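Local coordinates for conserved hypothetical protein (PDB 2GS5) that is of unknown function but belongs to the UPF0301 (YqgE/AlgH) family of bacterial proteins, at residues A[148-152]-A[153-157]; A[3-6]-A[7-10]. All coordinates share one frame; numbering follows the deposited sequence.

Overall arrangement
Both contacts are local turns in the chain, and they lie on the same side of its centre, their own centres about 12 Å apart. Contact 2, at 3-6 and 7-10, is a turn that begins with a 3-10 segment at 4-6 in the N-terminal loop before strand 19-23, its centre about 24 Å from the centre of the chain. Contact 1, at 148-152 and 153-157, ends helix 145-151 and starts strand 155-159, its centre about 17 Å from that of the chain. Phe156 joins them: its CE1 packs 3.8 Å from CZ of Phe7 and 4.1 Å from CE of the selenomethionine Met10. The N-terminal loop is thus laid against the strand that contact 1 starts.

Contact 1: A[148-152]-A[153-157]; sequences QEIEN and GDWFV
Glu149 and Trp155 lie side by side across the turn that ends helix 145-151, the carboxylate nearly coplanar with the indole ring. Trp155 NE1 donates to Glu149 OE1 over 2.9 Å, almost straight at 174° and in the ring plane, and the oxygen uses its anti lone pair. An extended chain beyond CG carries the carboxylate to the ring edge (chi2 180°). The same OE1 also accepts from Trp141 NE1, and OE2 from Gln145 NE2, so both oxygens are satisfied and the group's rotation is probably fixed. Asp154 OD2 lies 4.2 Å from Glu149 OE1, a like-charge approach that these donors probably offset.

The backbone turns in a Schellman motif, with Gly153 at positive phi. Asp154 N donates to Glu149 O at 3.0 Å and Gly153 N to Ile150 O at 2.9 Å, the pair of bonds that defines the motif. Asn152 ND2 bonds Asp154 OD1 at 3.0 Å, on the syn side but tilted well out of the carboxylate plane, with amide and carboxylate planes 84° apart. On the apolar side, Ile150 CD1 touches Val157 CG2 at 3.6 Å, the two side chains crossing at about a right angle.

The turn leads directly from helix 145-151 into strand 155-159, which pairs antiparallel with strand 19-23; Trp155 and Val157 both pack on Leu21 there, and Ile150 touches Pro15 in a loop.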
loop_
_atom_site.group_PDB
_atom_site.type_symbol
_atom_site.label_atom_id
_atom_site.label_comp_id
_atom_site.label_asym_id
_atom_site.label_seq_id
_atom_site.Cartn_x
_atom_site.Cartn_y
_atom_site.Cartn_z
ATOM N N GLN A 148 -19.184 -0.479 2.112
ATOM C CA GLN A 148 -19.971 0.569 2.760
ATOM C C GLN A 148 -19.204 1.892 2.819
ATOM O O GLN A 148 -19.741 2.949 2.515
ATOM C CB GLN A 148 -20.376 0.143 4.171
ATOM C CG GLN A 148 -21.235 1.160 4.896
ATOM C CD GLN A 148 -22.590 1.353 4.246
ATOM O OE1 GLN A 148 -22.887 2.417 3.684
ATOM N NE2 GLN A 148 -23.424 0.320 4.312
ATOM N N GLU A 149 -17.937 1.825 3.205
ATOM C CA GLU A 149 -17.119 3.040 3.316
ATOM C C GLU A 149 -16.881 3.692 1.959
ATOM O O GLU A 149 -16.881 4.912 1.863
ATOM C CB GLU A 149 -15.800 2.739 4.035
ATOM C CG GLU A 149 -16.049 2.399 5.492
ATOM C CD GLU A 149 -14.814 2.077 6.287
ATOM O OE1 GLU A 149 -13.693 2.253 5.767
ATOM O OE2 GLU A 149 -14.971 1.657 7.454
ATOM N N ILE A 150 -16.681 2.883 0.922
ATOM C CA ILE A 150 -16.538 3.417 -0.431
ATOM C C ILE A 150 -17.828 4.135 -0.861
ATOM O O ILE A 150 -17.776 5.265 -1.350
ATOM C CB ILE A 150 -16.135 2.315 -1.440
ATOM C CG1 ILE A 150 -14.700 1.851 -1.170
ATOM C CG2 ILE A 150 -16.269 2.819 -2.896
ATOM C CD1 ILE A 150 -14.355 0.544 -1.835
ATOM N N GLU A 151 -18.971 3.503 -0.611
ATOM C CA GLU A 151 -20.275 4.112 -0.914
ATOM C C GLU A 151 -20.480 5.427 -0.167
ATOM O O GLU A 151 -21.113 6.355 -0.687
ATOM C CB GLU A 151 -21.404 3.134 -0.578
ATOM C CG GLU A 151 -21.468 1.950 -1.532
ATOM C CD GLU A 151 -22.260 0.771 -1.000
ATOM O OE1 GLU A 151 -22.962 0.913 0.032
ATOM O OE2 GLU A 151 -22.185 -0.314 -1.628
ATOM N N ASN A 152 -19.928 5.517 1.038
ATOM C CA ASN A 152 -20.009 6.740 1.837
ATOM C C ASN A 152 -19.064 7.856 1.360
ATOM O O ASN A 152 -19.149 8.990 1.838
ATOM C CB ASN A 152 -19.725 6.419 3.304
ATOM C CG ASN A 152 -20.112 7.549 4.235
ATOM O OD1 ASN A 152 -21.272 7.967 4.267
ATOM N ND2 ASN A 152 -19.144 8.055 4.996
ATOM N N GLY A 153 -18.168 7.534 0.430
ATOM C CA GLY A 153 -17.201 8.494 -0.101
ATOM C C GLY A 153 -15.865 8.563 0.631
ATOM O O GLY A 153 -15.073 9.468 0.362
ATOM N N ASP A 154 -15.596 7.601 1.518
ATOM C CA ASP A 154 -14.378 7.610 2.362
ATOM C C ASP A 154 -13.088 7.351 1.599
ATOM O O ASP A 154 -12.014 7.837 1.993
ATOM C CB ASP A 154 -14.452 6.540 3.460
ATOM C CG ASP A 154 -15.481 6.839 4.529
ATOM O OD1 ASP A 154 -16.191 7.877 4.445
ATOM O OD2 ASP A 154 -15.587 6.001 5.451
ATOM N N TRP A 155 -13.192 6.559 0.538
ATOM C CA TRP A 155 -12.031 6.079 -0.194
ATOM C C TRP A 155 -12.266 6.161 -1.685
ATOM O O TRP A 155 -13.397 6.003 -2.139
ATOM C CB TRP A 155 -11.773 4.609 0.113
ATOM C CG TRP A 155 -11.722 4.266 1.550
ATOM C CD1 TRP A 155 -12.690 3.645 2.268
ATOM C CD2 TRP A 155 -10.644 4.510 2.453
ATOM N NE1 TRP A 155 -12.289 3.483 3.561
ATOM C CE2 TRP A 155 -11.035 4.013 3.705
ATOM C CE3 TRP A 155 -9.382 5.101 2.324
ATOM C CZ2 TRP A 155 -10.215 4.096 4.827
ATOM C CZ3 TRP A 155 -8.566 5.174 3.445
ATOM C CH2 TRP A 155 -8.985 4.675 4.674
ATOM N N PHE A 156 -11.191 6.395 -2.430
ATOM C CA PHE A 156 -11.184 6.237 -3.874
ATOM C C PHE A 156 -10.251 5.073 -4.192
ATOM O O PHE A 156 -9.101 5.050 -3.758
ATOM C CB PHE A 156 -10.723 7.521 -4.569
ATOM C CG PHE A 156 -10.775 7.452 -6.071
ATOM C CD1 PHE A 156 -11.936 7.756 -6.758
ATOM C CD2 PHE A 156 -9.653 7.078 -6.797
ATOM C CE1 PHE A 156 -11.981 7.702 -8.148
ATOM C CE2 PHE A 156 -9.696 7.014 -8.166
ATOM C CZ PHE A 156 -10.846 7.317 -8.848
ATOM N N VAL A 157 -10.770 4.103 -4.935
ATOM C CA VAL A 157 -10.027 2.895 -5.273
ATOM C C VAL A 157 -9.274 3.124 -6.570
ATOM O O VAL A 157 -9.883 3.481 -7.578
ATOM C CB VAL A 157 -10.964 1.698 -5.402
ATOM C CG1 VAL A 157 -10.200 0.410 -5.700
ATOM C CG2 VAL A 157 -11.749 1.548 -4.139
#

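Contact 2: A[3-6]-A[7-10]; sequences ADRL and FNAM
Phe7 N donates to Asp4 O over 3.0 Å at 164°, continuing the i to i+3 pattern set by Leu6 N and Ala3 O in the 3-10 segment that starts at Asp4. Asp4 O takes a second bond from a water, which also donates to Asn8 OD1 at 2.7 Å and thereby ties the amide to the turn. With CG beside its own backbone N (chi1 -73°), the Asn8 side chain folds back over the Arg5 carbonyl, its CG 3.5 Å from Arg5 O. The next backbone bond, Asn8 N to Arg5 O, is weak at 3.5 Å. A second water donates to Leu6 O and accepts from Ala9 N, each at 2.8 Å, bridging a backbone acceptor and a backbone donor three residues on. The Asp4 carboxylate has its partner farther along the chain, a salt bridge from OD1 to Arg12 NH1.

Outward from these bonds, Leu6 CB makes a CH-pi contact over one face of the Phe7 ring, 4.1 Å from its centroid and 16° off the normal, offset toward the rim. The side chain of selenomethionine Met10 bends at its last torsion, bringing its CE to 3.9 Å from Leu6 O. Phe7 and Met10 also pack on Phe156 of strand 155-159, and Leu6 touches Met1 and Pro184.

The chemistry divides this surface turn in two: one good and one weak backbone bond, with two bridging waters, close the turn, while Phe7 and Met10 pack it against Phe156, and Leu6 against Met1 and Pro184.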
loop_
_atom_site.group_PDB
_atom_site.type_symbol
_atom_site.label_atom_id
_atom_site.label_comp_id
_atom_site.label_asym_id
_atom_site.label_seq_id
_atom_site.Cartn_x
_atom_site.Cartn_y
_atom_site.Cartn_z
ATOM N N ALA A 3 -17.761 11.528 -3.771
ATOM C CA ALA A 3 -19.207 11.400 -3.734
ATOM C C ALA A 3 -19.682 10.475 -4.854
ATOM O O ALA A 3 -19.044 10.381 -5.904
ATOM C CB ALA A 3 -19.857 12.770 -3.876
ATOM N N ASP A 4 -20.805 9.803 -4.605
ATOM C CA ASP A 4 -21.480 8.947 -5.583
ATOM C C ASP A 4 -21.558 9.572 -6.979
ATOM O O ASP A 4 -21.339 8.887 -7.982
ATOM C CB ASP A 4 -22.899 8.630 -5.092
ATOM C CG ASP A 4 -23.648 7.691 -6.020
ATOM O OD1 ASP A 4 -23.172 6.559 -6.233
ATOM O OD2 ASP A 4 -24.715 8.089 -6.535
ATOM N N ARG A 5 -21.860 10.867 -7.031
ATOM C CA ARG A 5 -22.014 11.590 -8.299
ATOM C C ARG A 5 -20.774 11.577 -9.198
ATOM O O ARG A 5 -20.891 11.767 -10.408
ATOM C CB ARG A 5 -22.424 13.042 -8.047
ATOM C CG ARG A 5 -23.905 13.241 -7.811
ATOM C CD ARG A 5 -24.197 14.615 -7.235
ATOM N NE ARG A 5 -23.640 15.693 -8.056
ATOM C CZ ARG A 5 -22.476 16.315 -7.841
ATOM N NH1 ARG A 5 -21.687 15.991 -6.818
ATOM N NH2 ARG A 5 -22.094 17.280 -8.671
ATOM N N LEU A 6 -19.593 11.358 -8.620
ATOM C CA LEU A 6 -18.377 11.250 -9.422
ATOM C C LEU A 6 -18.454 10.124 -10.447
ATOM O O LEU A 6 -17.773 10.175 -11.469
ATOM C CB LEU A 6 -17.141 11.043 -8.536
ATOM C CG LEU A 6 -16.570 12.320 -7.924
ATOM C CD1 LEU A 6 -15.477 11.978 -6.932
ATOM C CD2 LEU A 6 -16.031 13.235 -9.011
ATOM N N PHE A 7 -19.295 9.126 -10.183
ATOM C CA PHE A 7 -19.287 7.888 -10.959
ATOM C C PHE A 7 -20.494 7.720 -11.881
ATOM O O PHE A 7 -20.787 6.613 -12.332
ATOM C CB PHE A 7 -19.149 6.701 -9.998
ATOM C CG PHE A 7 -17.930 6.798 -9.130
ATOM C CD1 PHE A 7 -16.677 6.550 -9.662
ATOM C CD2 PHE A 7 -18.029 7.197 -7.805
ATOM C CE1 PHE A 7 -15.538 6.662 -8.884
ATOM C CE2 PHE A 7 -16.893 7.319 -7.016
ATOM C CZ PHE A 7 -15.647 7.045 -7.558
ATOM N N ASN A 8 -21.162 8.821 -12.195
ATOM C CA ASN A 8 -22.334 8.772 -13.066
ATOM C C ASN A 8 -21.996 8.292 -14.483
ATOM O O ASN A 8 -22.782 7.585 -15.101
ATOM C CB ASN A 8 -23.024 10.141 -13.127
ATOM C CG ASN A 8 -23.775 10.483 -11.845
ATOM O OD1 ASN A 8 -23.943 9.645 -10.959
ATOM N ND2 ASN A 8 -24.226 11.725 -11.743
ATOM N N ALA A 9 -20.836 8.697 -14.994
ATOM C CA ALA A 9 -20.358 8.252 -16.308
ATOM C C ALA A 9 -19.126 7.355 -16.180
ATOM O O ALA A 9 -18.917 6.460 -16.992
ATOM C CB ALA A 9 -20.042 9.452 -17.183
HETATM N N MSE A 10 -18.321 7.614 -15.156
HETATM C CA MSE A 10 -17.081 6.892 -14.898
HETATM C C MSE A 10 -17.367 5.847 -13.833
HETATM O O MSE A 10 -18.006 6.154 -12.846
HETATM C CB MSE A 10 -16.056 7.893 -14.370
HETATM C CG MSE A 10 -14.686 7.346 -14.073
HETATM SE SE MSE A 10 -13.624 8.763 -13.262
HETATM C CE MSE A 10 -14.249 8.610 -11.424
HETATM O O HOH W 1 -23.038 7.499 -9.692
HETATM O O HOH W 2 -18.773 10.326 -14.054
#